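Local coordinates for protein phosphatidylinositol-specific phospholipase C (Listeria monocytogenes, PDB 2PLC) that belongs to the phosphatidylinositol-specific phospholipase C family and carries an X domain built on a TIM-barrel type of fold, at residues 24-27 with 28-31; 37-40 with 41-45; 46-49 with 50-54; 71-74 with 75-78. All coordinates share one frame; numbering follows the deposited sequence.

Interaction 1 (24-27 with 28-31); sequences THDT and MSYN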
loop_
_atom_site.group_PDB
_atom_site.type_symbol
_atom_site.label_atom_id
_atom_site.label_comp_id
_atom_site.label_asym_id
_atom_site.label_seq_id
_atom_site.Cartn_x
_atom_site.Cartn_y
_atom_site.Cartn_z
ATOM N N THR A 24 -3.562 1.152 3.042
ATOM C CA THR A 24 -4.770 0.360 3.238
ATOM C C THR A 24 -4.580 -1.067 2.723
ATOM O O THR A 24 -3.908 -1.297 1.709
ATOM C CB THR A 24 -5.972 0.975 2.508
ATOM O OG1 THR A 24 -5.595 1.284 1.160
ATOM C CG2 THR A 24 -6.455 2.228 3.208
ATOM N N HIS A 25 -5.144 -2.024 3.454
ATOM C CA HIS A 25 -5.077 -3.429 3.079
ATOM C C HIS A 25 -6.319 -3.713 2.243
ATOM O O HIS A 25 -7.418 -3.284 2.604
ATOM C CB HIS A 25 -5.061 -4.310 4.333
ATOM C CG HIS A 25 -5.345 -5.754 4.068
ATOM N ND1 HIS A 25 -6.457 -6.397 4.570
ATOM C CD2 HIS A 25 -4.665 -6.683 3.355
ATOM C CE1 HIS A 25 -6.448 -7.657 4.180
ATOM N NE2 HIS A 25 -5.372 -7.857 3.441
ATOM N N ASP A 26 -6.134 -4.395 1.112
ATOM C CA ASP A 26 -7.232 -4.732 0.203
ATOM C C ASP A 26 -8.073 -3.484 -0.083
ATOM O O ASP A 26 -9.290 -3.446 0.122
ATOM C CB ASP A 26 -8.089 -5.844 0.802
ATOM C CG ASP A 26 -8.714 -6.729 -0.249
ATOM O OD1 ASP A 26 -8.685 -6.399 -1.459
ATOM O OD2 ASP A 26 -9.235 -7.778 0.157
ATOM N N THR A 27 -7.369 -2.465 -0.552
ATOM C CA THR A 27 -7.901 -1.159 -0.887
ATOM C C THR A 27 -9.294 -1.085 -1.517
ATOM O O THR A 27 -10.116 -0.268 -1.099
ATOM C CB THR A 27 -6.908 -0.441 -1.813
ATOM O OG1 THR A 27 -5.609 -0.424 -1.194
ATOM C CG2 THR A 27 -7.372 0.990 -2.106
ATOM N N MET A 28 -9.547 -1.937 -2.511
ATOM C CA MET A 28 -10.814 -1.936 -3.245
ATOM C C MET A 28 -12.002 -2.668 -2.640
ATOM O O MET A 28 -13.096 -2.619 -3.199
ATOM C CB MET A 28 -10.600 -2.470 -4.665
ATOM C CG MET A 28 -9.574 -1.705 -5.475
ATOM S SD MET A 28 -9.828 0.079 -5.414
ATOM C CE MET A 28 -11.156 0.291 -6.627
ATOM N N SER A 29 -11.798 -3.358 -1.523
ATOM C CA SER A 29 -12.887 -4.098 -0.900
ATOM C C SER A 29 -13.822 -3.241 -0.044
ATOM O O SER A 29 -13.896 -3.399 1.179
ATOM C CB SER A 29 -12.344 -5.271 -0.090
ATOM O OG SER A 29 -13.404 -6.119 0.315
ATOM N N TYR A 30 -14.506 -2.310 -0.697
ATOM C CA TYR A 30 -15.475 -1.432 -0.038
ATOM C C TYR A 30 -16.759 -1.474 -0.853
ATOM O O TYR A 30 -17.730 -0.785 -0.557
ATOM C CB TYR A 30 -14.963 0.009 0.066
ATOM C CG TYR A 30 -14.560 0.627 -1.248
ATOM C CD1 TYR A 30 -15.503 1.258 -2.068
ATOM C CD2 TYR A 30 -13.233 0.579 -1.679
ATOM C CE1 TYR A 30 -15.128 1.825 -3.284
ATOM C CE2 TYR A 30 -12.845 1.144 -2.891
ATOM C CZ TYR A 30 -13.792 1.765 -3.688
ATOM O OH TYR A 30 -13.393 2.345 -4.869
ATOM N N ASN A 31 -16.739 -2.293 -1.894
ATOM C CA ASN A 31 -17.881 -2.471 -2.769
ATOM C C ASN A 31 -17.628 -3.756 -3.549
ATOM O O ASN A 31 -16.489 -4.229 -3.617
ATOM C CB ASN A 31 -18.008 -1.277 -3.720
ATOM C CG ASN A 31 -19.342 -1.241 -4.442
ATOM O OD1 ASN A 31 -20.363 -1.682 -3.911
ATOM N ND2 ASN A 31 -19.341 -0.705 -5.658
HETATM O O HOH W 1 -8.076 -4.353 -3.447
#

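Interaction 2 (37-40 with 41-45); sequences TLTK and PLAQT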
loop_
_atom_site.group_PDB
_atom_site.type_symbol
_atom_site.label_atom_id
_atom_site.label_comp_id
_atom_site.label_asym_id
_atom_site.label_seq_id
_atom_site.Cartn_x
_atom_site.Cartn_y
_atom_site.Cartn_z
ATOM N N THR A 37 -21.884 -8.689 -0.922
ATOM C CA THR A 37 -22.897 -8.288 0.056
ATOM C C THR A 37 -23.272 -9.455 0.976
ATOM O O THR A 37 -23.498 -9.261 2.168
ATOM C CB THR A 37 -24.175 -7.745 -0.630
ATOM O OG1 THR A 37 -24.741 -8.763 -1.461
ATOM C CG2 THR A 37 -23.854 -6.523 -1.478
ATOM N N LEU A 38 -23.327 -10.662 0.416
ATOM C CA LEU A 38 -23.665 -11.872 1.182
ATOM C C LEU A 38 -22.580 -12.276 2.194
ATOM O O LEU A 38 -22.882 -12.826 3.252
ATOM C CB LEU A 38 -23.935 -13.044 0.228
ATOM C CG LEU A 38 -25.149 -12.918 -0.699
ATOM C CD1 LEU A 38 -25.161 -14.057 -1.721
ATOM C CD2 LEU A 38 -26.414 -12.921 0.133
ATOM N N THR A 39 -21.322 -12.002 1.856
ATOM C CA THR A 39 -20.189 -12.338 2.718
ATOM C C THR A 39 -19.520 -11.080 3.271
ATOM O O THR A 39 -18.400 -11.142 3.781
ATOM C CB THR A 39 -19.121 -13.106 1.928
ATOM O OG1 THR A 39 -18.584 -12.245 0.917
ATOM C CG2 THR A 39 -19.713 -14.342 1.266
ATOM N N LYS A 40 -20.229 -9.957 3.201
ATOM C CA LYS A 40 -19.740 -8.649 3.633
ATOM C C LYS A 40 -18.890 -8.551 4.903
ATOM O O LYS A 40 -17.776 -8.030 4.859
ATOM C CB LYS A 40 -20.905 -7.653 3.688
ATOM C CG LYS A 40 -20.510 -6.200 3.843
ATOM C CD LYS A 40 -21.614 -5.305 3.309
ATOM C CE LYS A 40 -22.141 -4.350 4.359
ATOM N NZ LYS A 40 -21.094 -3.407 4.843
ATOM N N PRO A 41 -19.388 -9.051 6.046
ATOM C CA PRO A 41 -18.591 -8.964 7.280
ATOM C C PRO A 41 -17.202 -9.620 7.236
ATOM O O PRO A 41 -16.301 -9.231 7.982
ATOM C CB PRO A 41 -19.509 -9.607 8.324
ATOM C CG PRO A 41 -20.359 -10.543 7.504
ATOM C CD PRO A 41 -20.676 -9.718 6.298
ATOM N N LEU A 42 -17.021 -10.579 6.334
ATOM C CA LEU A 42 -15.749 -11.281 6.189
ATOM C C LEU A 42 -14.880 -10.700 5.067
ATOM O O LEU A 42 -13.644 -10.694 5.155
ATOM C CB LEU A 42 -16.010 -12.758 5.879
ATOM C CG LEU A 42 -16.971 -13.538 6.776
ATOM C CD1 LEU A 42 -17.269 -14.888 6.136
ATOM C CD2 LEU A 42 -16.376 -13.707 8.166
ATOM N N ALA A 43 -15.544 -10.239 4.009
ATOM C CA ALA A 43 -14.880 -9.695 2.835
ATOM C C ALA A 43 -14.514 -8.213 2.888
ATOM O O ALA A 43 -13.481 -7.817 2.361
ATOM C CB ALA A 43 -15.727 -9.975 1.596
ATOM N N GLN A 44 -15.353 -7.395 3.509
ATOM C CA GLN A 44 -15.094 -5.957 3.569
ATOM C C GLN A 44 -13.888 -5.536 4.416
ATOM O O GLN A 44 -13.686 -6.039 5.520
ATOM C CB GLN A 44 -16.347 -5.228 4.049
ATOM C CG GLN A 44 -16.253 -3.720 3.964
ATOM C CD GLN A 44 -17.417 -3.032 4.638
ATOM O OE1 GLN A 44 -18.015 -3.575 5.564
ATOM N NE2 GLN A 44 -17.738 -1.830 4.184
ATOM N N THR A 45 -13.096 -4.600 3.895
ATOM C CA THR A 45 -11.926 -4.091 4.615
ATOM C C THR A 45 -11.864 -2.563 4.655
ATOM O O THR A 45 -11.068 -1.995 5.406
ATOM C CB THR A 45 -10.625 -4.579 3.990
ATOM O OG1 THR A 45 -10.587 -4.168 2.621
ATOM C CG2 THR A 45 -10.526 -6.096 4.077
#

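Interaction 3 (46-49 with 50-54); sequences QTMS and LYQQL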
loop_
_atom_site.group_PDB
_atom_site.type_symbol
_atom_site.label_atom_id
_atom_site.label_comp_id
_atom_site.label_asym_id
_atom_site.label_seq_id
_atom_site.Cartn_x
_atom_site.Cartn_y
_atom_site.Cartn_z
ATOM N N GLN A 46 -12.692 -1.906 3.842
ATOM C CA GLN A 46 -12.714 -0.443 3.777
ATOM C C GLN A 46 -14.132 0.126 3.639
ATOM O O GLN A 46 -15.073 -0.581 3.282
ATOM C CB GLN A 46 -11.882 0.047 2.582
ATOM C CG GLN A 46 -10.470 -0.512 2.479
ATOM C CD GLN A 46 -9.568 -0.067 3.617
ATOM O OE1 GLN A 46 -9.775 0.993 4.203
ATOM N NE2 GLN A 46 -8.560 -0.877 3.934
ATOM N N THR A 47 -14.274 1.415 3.935
ATOM C CA THR A 47 -15.554 2.101 3.794
ATOM C C THR A 47 -15.386 3.255 2.807
ATOM O O THR A 47 -16.337 3.647 2.137
ATOM C CB THR A 47 -16.085 2.651 5.133
ATOM O OG1 THR A 47 -15.107 3.513 5.722
ATOM C CG2 THR A 47 -16.419 1.515 6.078
ATOM N N MET A 48 -14.171 3.796 2.735
ATOM C CA MET A 48 -13.851 4.891 1.820
ATOM C C MET A 48 -13.505 4.356 0.443
ATOM O O MET A 48 -12.909 3.288 0.322
ATOM C CB MET A 48 -12.663 5.716 2.337
ATOM C CG MET A 48 -12.975 6.627 3.520
ATOM S SD MET A 48 -11.532 7.590 4.063
ATOM C CE MET A 48 -10.463 6.272 4.691
ATOM N N SER A 49 -13.906 5.081 -0.598
ATOM C CA SER A 49 -13.590 4.675 -1.962
ATOM C C SER A 49 -12.115 4.996 -2.190
ATOM O O SER A 49 -11.502 5.716 -1.391
ATOM C CB SER A 49 -14.457 5.423 -2.985
ATOM O OG SER A 49 -14.153 6.803 -3.009
ATOM N N LEU A 50 -11.554 4.473 -3.277
ATOM C CA LEU A 50 -10.146 4.691 -3.602
ATOM C C LEU A 50 -9.788 6.161 -3.574
ATOM O O LEU A 50 -8.848 6.569 -2.903
ATOM C CB LEU A 50 -9.820 4.112 -4.984
ATOM C CG LEU A 50 -8.421 4.335 -5.565
ATOM C CD1 LEU A 50 -7.344 3.879 -4.594
ATOM C CD2 LEU A 50 -8.304 3.573 -6.862
ATOM N N TYR A 51 -10.600 6.963 -4.245
ATOM C CA TYR A 51 -10.350 8.387 -4.316
ATOM C C TYR A 51 -10.414 9.082 -2.960
ATOM O O TYR A 51 -9.631 9.994 -2.687
ATOM C CB TYR A 51 -11.312 9.038 -5.302
ATOM C CG TYR A 51 -10.924 10.457 -5.583
ATOM C CD1 TYR A 51 -9.784 10.746 -6.336
ATOM C CD2 TYR A 51 -11.633 11.515 -5.008
ATOM C CE1 TYR A 51 -9.342 12.064 -6.505
ATOM C CE2 TYR A 51 -11.207 12.838 -5.163
ATOM C CZ TYR A 51 -10.058 13.111 -5.910
ATOM O OH TYR A 51 -9.615 14.426 -6.043
ATOM N N GLN A 52 -11.341 8.654 -2.110
ATOM C CA GLN A 52 -11.472 9.250 -0.786
ATOM C C GLN A 52 -10.252 8.940 0.072
ATOM O O GLN A 52 -9.816 9.777 0.862
ATOM C CB GLN A 52 -12.726 8.739 -0.086
ATOM C CG GLN A 52 -14.004 9.047 -0.812
ATOM C CD GLN A 52 -15.216 8.674 -0.001
ATOM O OE1 GLN A 52 -16.093 9.502 0.233
ATOM N NE2 GLN A 52 -15.268 7.425 0.455
ATOM N N GLN A 53 -9.724 7.727 -0.077
ATOM C CA GLN A 53 -8.552 7.285 0.675
ATOM C C GLN A 53 -7.328 8.127 0.324
ATOM O O GLN A 53 -6.563 8.522 1.204
ATOM C CB GLN A 53 -8.260 5.817 0.384
ATOM C CG GLN A 53 -9.309 4.847 0.897
ATOM C CD GLN A 53 -8.988 3.414 0.529
ATOM O OE1 GLN A 53 -7.821 3.018 0.507
ATOM N NE2 GLN A 53 -10.019 2.629 0.220
ATOM N N LEU A 54 -7.164 8.418 -0.963
ATOM C CA LEU A 54 -6.038 9.228 -1.417
ATOM C C LEU A 54 -6.138 10.634 -0.835
ATOM O O LEU A 54 -5.163 11.155 -0.303
ATOM C CB LEU A 54 -5.983 9.267 -2.946
ATOM C CG LEU A 54 -5.738 7.921 -3.641
ATOM C CD1 LEU A 54 -5.664 8.113 -5.151
ATOM C CD2 LEU A 54 -4.458 7.289 -3.122
#

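Interaction 4 (71-74 with 75-78); sequences IYHG and PIFL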
loop_
_atom_site.group_PDB
_atom_site.type_symbol
_atom_site.label_atom_id
_atom_site.label_comp_id
_atom_site.label_asym_id
_atom_site.label_seq_id
_atom_site.Cartn_x
_atom_site.Cartn_y
_atom_site.Cartn_z
ATOM N N ILE A 71 -10.891 -6.149 -10.739
ATOM C CA ILE A 71 -10.497 -6.179 -9.334
ATOM C C ILE A 71 -11.290 -7.243 -8.584
ATOM O O ILE A 71 -12.524 -7.277 -8.645
ATOM C CB ILE A 71 -10.694 -4.795 -8.660
ATOM C CG1 ILE A 71 -9.991 -3.700 -9.479
ATOM C CG2 ILE A 71 -10.163 -4.820 -7.234
ATOM C CD1 ILE A 71 -8.556 -4.016 -9.858
ATOM N N TYR A 72 -10.568 -8.103 -7.870
ATOM C CA TYR A 72 -11.180 -9.201 -7.132
ATOM C C TYR A 72 -10.713 -9.378 -5.691
ATOM O O TYR A 72 -9.745 -8.773 -5.232
ATOM C CB TYR A 72 -10.924 -10.532 -7.856
ATOM C CG TYR A 72 -11.722 -10.752 -9.121
ATOM C CD1 TYR A 72 -11.314 -10.196 -10.331
ATOM C CD2 TYR A 72 -12.882 -11.526 -9.108
ATOM C CE1 TYR A 72 -12.043 -10.402 -11.497
ATOM C CE2 TYR A 72 -13.618 -11.737 -10.268
ATOM C CZ TYR A 72 -13.193 -11.170 -11.456
ATOM O OH TYR A 72 -13.923 -11.360 -12.604
ATOM N N HIS A 73 -11.439 -10.245 -5.001
ATOM C CA HIS A 73 -11.159 -10.637 -3.634
ATOM C C HIS A 73 -11.486 -12.120 -3.717
ATOM O O HIS A 73 -12.582 -12.554 -3.357
ATOM C CB HIS A 73 -12.091 -9.937 -2.652
ATOM C CG HIS A 73 -11.836 -10.307 -1.224
ATOM N ND1 HIS A 73 -12.266 -11.494 -0.671
ATOM C CD2 HIS A 73 -11.175 -9.654 -0.242
ATOM C CE1 HIS A 73 -11.879 -11.555 0.591
ATOM N NE2 HIS A 73 -11.215 -10.450 0.876
ATOM N N GLY A 74 -10.546 -12.881 -4.267
ATOM C CA GLY A 74 -10.761 -14.301 -4.452
ATOM C C GLY A 74 -11.765 -14.451 -5.582
ATOM O O GLY A 74 -11.576 -13.884 -6.660
ATOM N N PRO A 75 -12.866 -15.178 -5.352
ATOM C CA PRO A 75 -13.906 -15.390 -6.363
ATOM C C PRO A 75 -14.914 -14.242 -6.387
ATOM O O PRO A 75 -15.889 -14.272 -7.138
ATOM C CB PRO A 75 -14.565 -16.674 -5.882
ATOM C CG PRO A 75 -14.525 -16.504 -4.389
ATOM C CD PRO A 75 -13.133 -15.975 -4.138
ATOM N N ILE A 76 -14.679 -13.243 -5.543
ATOM C CA ILE A 76 -15.568 -12.098 -5.426
ATOM C C ILE A 76 -15.135 -10.910 -6.278
ATOM O O ILE A 76 -14.041 -10.372 -6.099
ATOM C CB ILE A 76 -15.674 -11.661 -3.950
ATOM C CG1 ILE A 76 -16.258 -12.801 -3.117
ATOM C CG2 ILE A 76 -16.530 -10.411 -3.809
ATOM C CD1 ILE A 76 -16.220 -12.543 -1.635
ATOM N N PHE A 77 -15.994 -10.527 -7.221
ATOM C CA PHE A 77 -15.743 -9.384 -8.092
ATOM C C PHE A 77 -16.025 -8.128 -7.269
ATOM O O PHE A 77 -17.066 -8.035 -6.617
ATOM C CB PHE A 77 -16.674 -9.447 -9.305
ATOM C CG PHE A 77 -16.580 -8.252 -10.218
ATOM C CD1 PHE A 77 -15.345 -7.702 -10.556
ATOM C CD2 PHE A 77 -17.733 -7.680 -10.746
ATOM C CE1 PHE A 77 -15.261 -6.603 -11.403
ATOM C CE2 PHE A 77 -17.658 -6.579 -11.596
ATOM C CZ PHE A 77 -16.417 -6.039 -11.925
ATOM N N LEU A 78 -15.110 -7.160 -7.311
ATOM C CA LEU A 78 -15.272 -5.934 -6.538
ATOM C C LEU A 78 -15.842 -4.730 -7.288
ATOM O O LEU A 78 -15.679 -3.596 -6.848
ATOM C CB LEU A 78 -13.953 -5.564 -5.853
ATOM C CG LEU A 78 -13.390 -6.586 -4.855
ATOM C CD1 LEU A 78 -12.120 -6.048 -4.231
ATOM C CD2 LEU A 78 -14.414 -6.888 -3.773
#

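Interaction 1 (24-27 with 28-31)
Tyr30 lays the rim of its ring against the backbone of Thr27: CD2 of Tyr30 stands 3.3 Å from O of Thr27, and that oxygen lies in the plane of the ring, at its edge and not over a face. A chi1 of 56° sets CG of Tyr30 between its own N and carbonyl carbon, which folds the ring back along the chain toward Thr27. Its hydroxyl makes a weak hydrogen bond to Leu50 N. The Asp26 carboxylate meets Ser29 from the other end of the turn, with CG of Asp26 3.9 Å from CB of Ser29. This is a type I beta turn from Asp26 to Ser29 in the loop after strand 20-24, closed by Ser29 N donating to Asp26 O at 3.0 Å and a nearly straight 167°; the donor stands above the carbonyl plane. Ser29 is also the centre of an inverse gamma turn, and its OG is hydrogen-bonded to Ala43 O. A water spans the turn, donating to OD1 of Asp26 at 2.9 Å and accepting from N of Met28 at 3.0 Å. At the entry, OG1 of Thr27 donates to OG1 of Thr24 over 2.9 Å, and Thr27 OG1 is also hydrogen-bonded to Asp62 N.

Interaction 2 (37-40 with 41-45)
With CG opposite the backbone N in both residues (chi1 -168° in Lys40, -172° in Gln44), the side chains of Lys40 and Gln44 run side by side in the same direction. Gln44 stays extended beyond CG, whereas Lys40 bends at its third and fourth torsions, which carries NZ of Lys40 to 3.2 Å from OE1 of Gln44, a weak hydrogen bond. The backbone that carries this pair makes one short helical turn, helix 40-43, directly after helix 34-38. Thr39 occupies its N-cap position without a capping bond from its side chain: OG1 of Thr39 is hydrogen-bonded to Thr35 O instead, and lies 3.7 Å from CB of Ala43. The carbonyl oxygen of Thr39 is gripped twice, by N of Leu42 and by N of Ala43, each 3.0 Å from Thr39 O; the two donors arrive from opposite faces of the carbonyl plane. One residue on, N of Gln44 donates to O of Lys40 at 2.8 Å and 166°, this time in the carbonyl plane. Packing is tight at the start of the turn, where CB of Lys40 is 3.3 Å from CD of Pro41. The methyl group of Ala43 also touches Trp36 of the preceding helix.

Interaction 3 (46-49 with 50-54)
The backbone of Met48 and Ser49 is extended and leads straight into helix 50-55, with Ser49 as its N-cap residue. Helical bonding starts at once: N of Gln53 donates to O of Ser49 at 3.0 Å, approaching nearly along the C=O axis. The Ser49 side chain adds a weak capping bond, OG of Ser49 accepting from N of Gln52 at 3.5 Å. That reach follows from the chi1 of 67°, which holds OG between N and the carbonyl carbon of Ser49 and turns it over the first turn of the helix.

Among the side chains, Gln53 does most of the bridging. Its chain, extended beyond CG, returns toward the incoming loop, and NE2 of Gln53 donates to O of Met48 at 3.0 Å and 167°. The acceptor lies in the amide plane of Gln53, while the donor sits above the carbonyl plane of Met48. The aliphatic stem contributes too, with CG of Gln53 3.8 Å from CB of Met48. The Gln46 and Gln53 side chains cross at about a right angle, CG of Gln46 lying 3.9 Å from NE2 of Gln53; the Gln46 amide itself donates to His25 O and Met257 O.

The buried amide of Gln53 also donates from NE2 to Thr27 O and is hydrogen-bonded through OE1 to Thr24 OG1. With partners at both of its polar atoms, its orientation is fixed, and it ties the helix start to the loop after strand 20-24.

Interaction 4 (71-74 with 75-78)
Strands 70-73 and 76-78 form a beta hairpin, and residues 71-78 hold its tip. His73 and Ile76 are the hydrogen-bonded pair: N of His73 donates to O of Ile76 at 2.8 Å, and N of Ile76, standing above the carbonyl plane, donates to O of His73 at 3.1 Å. Further from the turn, N of Leu78 donates to O of Ile71 at 2.9 Å. Tyr72 and Phe77, the non-hydrogen-bonded pair, put their rings on the opposite face. CG of Phe77 is anti to its backbone N (chi1 175°), while CG of Tyr72 lies beside its own N; the rings form an oblique pair, with centroids 5.6 Å apart and planes at 47°, and CD1 of Phe77 sits over the Tyr72 face, toward its rim. The Tyr72 hydroxyl is hydrogen-bonded to Asn68 ND2, and the Tyr72 ring makes a cation-pi contact with Lys66. The side chains of Ile71 and Leu78 cross at about a right angle, CG2 of Ile71 being 3.8 Å from CD1 of Leu78. With Gly74 at positive phi (72°), the chain reverses in a type II' turn from His73 to Ile76, one of the two turn types, with type I', typical of beta hairpins with a two-residue loop.

How the interactions relate
Interaction 1 is the most buried of the four, and its loop touches each of the others: it is hydrogen-bonded to interactions 2 and 3, in the first case also through Ser29 O with Thr45 N, and packs on interaction 4, Met28 against Ile71. Interactions 2, 3 and 4 are only partly buried. Interaction 2 spans a complete one-turn helix, interaction 3 the N-terminal start of a longer one. Backbone helical bonds hold both; the polar side-chain bond of interaction 2 is weak, while interaction 3 adds the well-formed Gln53 amide bond. Interaction 4 relies on strand pairing and apolar or aromatic contacts, and meets interaction 2 where Ile76 packs on Thr39 and Ala43. Interactions 3 and 4 do not touch, their nearest atoms being about 8 Å apart.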